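Local coordinates for protein vascular endothelial cadherin (Gallus gallus, PDB 3PPE) that mediates calcium-dependent, homophilic adhesion between endothelial cells and couples their junctions to actin, here represented by its two outermost cadherin domains, EC1 and EC2, at the interface of chains A and B. Residues are numbered along the deposited sequence; one frame, centred on the assembly and turned at random. Chains: chain A/B, Vascular endothelial cadherin.

Contact 1: the interface of chains A and B. Residues chain A 5-6, 24-25, 87-88, 90; chain B 2, 4.
The hydroxyl A:Ser88 OG takes the indole N-H of B:Trp4: NE1 lies 2.9 Å from OG, with an angle of 160° at the hydrogen. This bond belongs to the strand swap of classical cadherins, in which the N-terminal segment of one EC1 domain docks one or two tryptophans into the partner EC1; here B:Trp2 and B:Trp4 both enter, as in type II cadherins. A serine suits the spot between the two indoles because it is small and offers both a polar and a carbon surface. With OG anti to the backbone N (chi1 180°), the hydroxyl sits at the edge of the B:Trp4 indole and in its plane, where the N-H points. The methylene CB of A:Ser88 serves B:Trp2, lying over the face of its five-membered ring, 3.4 Å from the ring centroid.

B:Trp4 is enclosed by groups of different kinds. A:Asn5 lays its CA and CB over one face of the indole, CB being 3.8 Å from the centroid of the five-membered ring; it is thus the aliphatic base of this polar residue that packs there. The benzo end runs on to A:Phe90, whose side chain crosses that of B:Trp4 at about a right angle. The nearest approach is from the beta carbon, CB of A:Phe90 to CH2 of B:Trp4 at 3.5 Å, with CG of the phenyl just behind. A:Leu24 lies alongside the indole, pointing the same way, and touches the same CH2 with its CD2 branch at 3.4 Å. That methyl also sits above the A:Phe90 ring toward its rim, filling the angle between the two aromatics.

B:Trp2 meets more backbone: its CE3 is 3.5 Å from the carbonyl O of A:Thr25. Behind A:Asn5, A:Arg6 NH1 donates to the carbonyl O of A:Asn5 from above the carbonyl plane, a bond that may steady the backbone under B:Trp4.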
# COMPACT_ATOMS: atom_id res chain seq x y z
N ASN A 5 -14.10 0.79 -4.05
CA ASN A 5 -14.20 0.67 -2.58
C ASN A 5 -13.54 -0.59 -2.02
O ASN A 5 -14.19 -1.46 -1.47
CB ASN A 5 -15.65 0.81 -2.08
CG ASN A 5 -16.56 -0.28 -2.62
OD1 ASN A 5 -16.40 -0.74 -3.77
ND2 ASN A 5 -17.54 -0.68 -1.81
N ARG A 6 -12.23 -0.65 -2.20
CA ARG A 6 -11.42 -1.80 -1.90
C ARG A 6 -10.06 -1.31 -1.40
O ARG A 6 -9.55 -0.28 -1.85
CB ARG A 6 -11.14 -2.60 -3.17
CG ARG A 6 -12.32 -3.30 -3.80
CD ARG A 6 -12.67 -4.60 -3.06
NE ARG A 6 -13.83 -5.27 -3.64
CZ ARG A 6 -15.11 -4.93 -3.42
NH1 ARG A 6 -15.42 -3.90 -2.63
NH2 ARG A 6 -16.09 -5.64 -4.00
N LEU A 24 -8.64 5.76 3.90
CA LEU A 24 -9.98 6.28 3.71
C LEU A 24 -9.93 7.75 3.36
O LEU A 24 -9.09 8.46 3.89
CB LEU A 24 -10.80 6.12 5.00
CG LEU A 24 -11.09 4.68 5.46
CD1 LEU A 24 -11.72 4.76 6.87
CD2 LEU A 24 -12.04 4.03 4.45
N THR A 25 -10.85 8.21 2.51
CA THR A 25 -11.00 9.65 2.27
C THR A 25 -12.47 10.07 2.21
O THR A 25 -13.20 9.60 1.37
CB THR A 25 -10.28 10.12 0.98
OG1 THR A 25 -8.91 9.72 1.00
CG2 THR A 25 -10.35 11.67 0.83
N PRO A 87 -22.52 6.12 6.15
CA PRO A 87 -21.41 5.19 6.28
C PRO A 87 -21.02 4.62 4.89
O PRO A 87 -21.80 4.72 3.94
CB PRO A 87 -21.96 4.10 7.21
CG PRO A 87 -23.47 4.20 7.12
CD PRO A 87 -23.78 5.65 6.76
N SER A 88 -19.84 4.04 4.75
CA SER A 88 -19.42 3.57 3.43
C SER A 88 -18.83 2.17 3.58
O SER A 88 -17.82 1.99 4.26
CB SER A 88 -18.39 4.53 2.82
OG SER A 88 -17.97 4.08 1.56
N PHE A 90 -16.82 -1.17 2.46
CA PHE A 90 -15.66 -1.45 1.64
C PHE A 90 -15.12 -2.82 1.99
O PHE A 90 -15.50 -3.42 3.02
CB PHE A 90 -14.59 -0.33 1.73
CG PHE A 90 -13.88 -0.22 3.08
CD1 PHE A 90 -14.49 0.41 4.17
CD2 PHE A 90 -12.60 -0.74 3.23
CE1 PHE A 90 -13.84 0.51 5.41
CE2 PHE A 90 -11.93 -0.65 4.45
CZ PHE A 90 -12.55 -0.04 5.56
N TRP B 2 -17.62 10.29 0.12
CA TRP B 2 -16.46 9.41 0.23
C TRP B 2 -15.78 9.36 -1.11
O TRP B 2 -16.46 9.21 -2.11
CB TRP B 2 -16.92 8.01 0.63
CG TRP B 2 -17.43 7.95 2.08
CD1 TRP B 2 -18.76 7.98 2.50
CD2 TRP B 2 -16.64 7.81 3.27
NE1 TRP B 2 -18.82 7.88 3.88
CE2 TRP B 2 -17.54 7.77 4.37
CE3 TRP B 2 -15.25 7.72 3.52
CZ2 TRP B 2 -17.09 7.65 5.70
CZ3 TRP B 2 -14.81 7.59 4.86
CH2 TRP B 2 -15.73 7.56 5.92
N TRP B 4 -13.36 7.28 -3.34
CA TRP B 4 -12.77 5.97 -3.45
C TRP B 4 -11.84 5.81 -4.66
O TRP B 4 -11.00 4.91 -4.66
CB TRP B 4 -13.87 4.90 -3.44
CG TRP B 4 -14.40 4.62 -2.06
CD1 TRP B 4 -15.63 4.92 -1.57
CD2 TRP B 4 -13.68 3.98 -0.99
NE1 TRP B 4 -15.75 4.47 -0.28
CE2 TRP B 4 -14.56 3.90 0.10
CE3 TRP B 4 -12.40 3.43 -0.87
CZ2 TRP B 4 -14.19 3.32 1.32
CZ3 TRP B 4 -12.03 2.85 0.35
CH2 TRP B 4 -12.93 2.79 1.42

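Contact 2: the interface of chains A and B. Residues chain A 25-27, 85; chain B 1-3.
A:Glu85 reaches from the receiving EC1 domain to the first residue of the swapped strand, B:Asp1. Its CB meets the indole of B:Trp2 at NE1, 3.7 Å away, and CG lies above the same ring toward its rim. The chain then bends at chi2 (-89°), turning the carboxylate off the indole toward the chain terminus. There OE2 of A:Glu85 accepts from two donors: the terminal N of B:Asp1 approaches on the syn lone pair, at 2.5 Å, while A:Ser26 OG donates to the anti lone pair, at 2.6 Å. OE1 lies farther from the terminal N. A glutamate suits this place, being long enough to pass the indole and likely to carry a charge opposite to that of the free amino terminus. A:Ser26, its OG swung anti to the backbone N (chi1 159°), can steady the carboxylate from the same chain.

The terminal N of B:Asp1 also donates to A:Ser27 OG, at 2.7 Å, so a carboxylate and a hydroxyl hold it together. Backbone pairing carries the strand onward in antiparallel register, with A:Ser26 opposite B:Trp2. On one flank A:Ser27 N donates to B:Asp1 O; on the other, B:Ile3 N donates to A:Thr25 O, nearly straight at 169° at the hydrogen. A:Thr25 and B:Ile3 cross obliquely, methyl CG2 of the threonine near CB of the isoleucine. The threonine's other branch, OG1, meets a water that also contacts B:Ile3 O, extending the pairing through solvent. The site holds the exchanged N-terminal strand in register and pins its end to the partner, closing the domain-swapped adhesive dimer.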
# COMPACT_ATOMS: atom_id res chain seq x y z
N THR A 25 -10.85 8.21 2.51
CA THR A 25 -11.00 9.65 2.27
C THR A 25 -12.47 10.07 2.21
O THR A 25 -13.20 9.60 1.37
CB THR A 25 -10.28 10.12 0.98
OG1 THR A 25 -8.91 9.72 1.00
CG2 THR A 25 -10.35 11.67 0.83
N SER A 26 -12.87 10.96 3.12
CA SER A 26 -14.15 11.68 3.03
C SER A 26 -13.85 13.11 2.67
O SER A 26 -12.86 13.65 3.13
CB SER A 26 -14.86 11.71 4.38
OG SER A 26 -15.80 12.79 4.43
N SER A 27 -14.69 13.71 1.84
CA SER A 27 -14.52 15.11 1.45
C SER A 27 -14.90 16.11 2.53
O SER A 27 -14.70 17.26 2.13
CB SER A 27 -15.28 15.36 0.15
OG SER A 27 -16.67 15.42 0.40
N GLU A 85 -21.15 11.89 7.64
CA GLU A 85 -21.37 11.27 6.34
C GLU A 85 -22.22 10.04 6.52
O GLU A 85 -22.25 9.48 7.61
CB GLU A 85 -20.02 10.78 5.75
CG GLU A 85 -19.03 11.89 5.41
CD GLU A 85 -19.21 12.41 3.99
OE1 GLU A 85 -20.34 12.38 3.48
OE2 GLU A 85 -18.20 12.86 3.41
N ASP B 1 -18.56 13.57 1.04
CA ASP B 1 -18.77 12.46 0.09
C ASP B 1 -17.51 11.59 0.30
O ASP B 1 -16.46 12.11 0.65
CB ASP B 1 -18.82 13.06 -1.31
CG ASP B 1 -19.26 12.09 -2.36
OD1 ASP B 1 -19.71 10.97 -2.01
OD2 ASP B 1 -19.16 12.47 -3.56
N TRP B 2 -17.62 10.29 0.12
CA TRP B 2 -16.46 9.41 0.23
C TRP B 2 -15.78 9.36 -1.11
O TRP B 2 -16.46 9.21 -2.11
CB TRP B 2 -16.92 8.01 0.63
CG TRP B 2 -17.43 7.95 2.08
CD1 TRP B 2 -18.76 7.98 2.50
CD2 TRP B 2 -16.64 7.81 3.27
NE1 TRP B 2 -18.82 7.88 3.88
CE2 TRP B 2 -17.54 7.77 4.37
CE3 TRP B 2 -15.25 7.72 3.52
CZ2 TRP B 2 -17.09 7.65 5.70
CZ3 TRP B 2 -14.81 7.59 4.86
CH2 TRP B 2 -15.73 7.56 5.92
N ILE B 3 -14.46 9.51 -1.14
CA ILE B 3 -13.69 9.48 -2.38
C ILE B 3 -12.89 8.18 -2.50
O ILE B 3 -11.92 7.94 -1.73
CB ILE B 3 -12.75 10.69 -2.46
CG1 ILE B 3 -13.55 11.99 -2.52
CG2 ILE B 3 -11.83 10.57 -3.67
CD1 ILE B 3 -12.72 13.24 -2.37
O HOH W 1 -12.34 6.43 1.12
O HOH W 2 -9.08 7.27 -0.45

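Contact 1 and contact 2 are neighbouring stretches of one strand-swap interface, the centres of their C-alpha atoms about 7 Å apart. They share A:Thr25 and B:Trp2, so the backbone pairing that keeps the exchanged segment in register probably also sets where B:Trp2 enters. Contact 1 supplies the largely apolar docking, with strand 88-95 lining the receiving side, whereas contact 2 supplies the polar grip on the chain terminus. The interface is two-fold symmetric, and each chain both gives and receives a segment; both contacts therefore recur with the chains exchanged, joining two EC1 domains as homophilic adhesion requires.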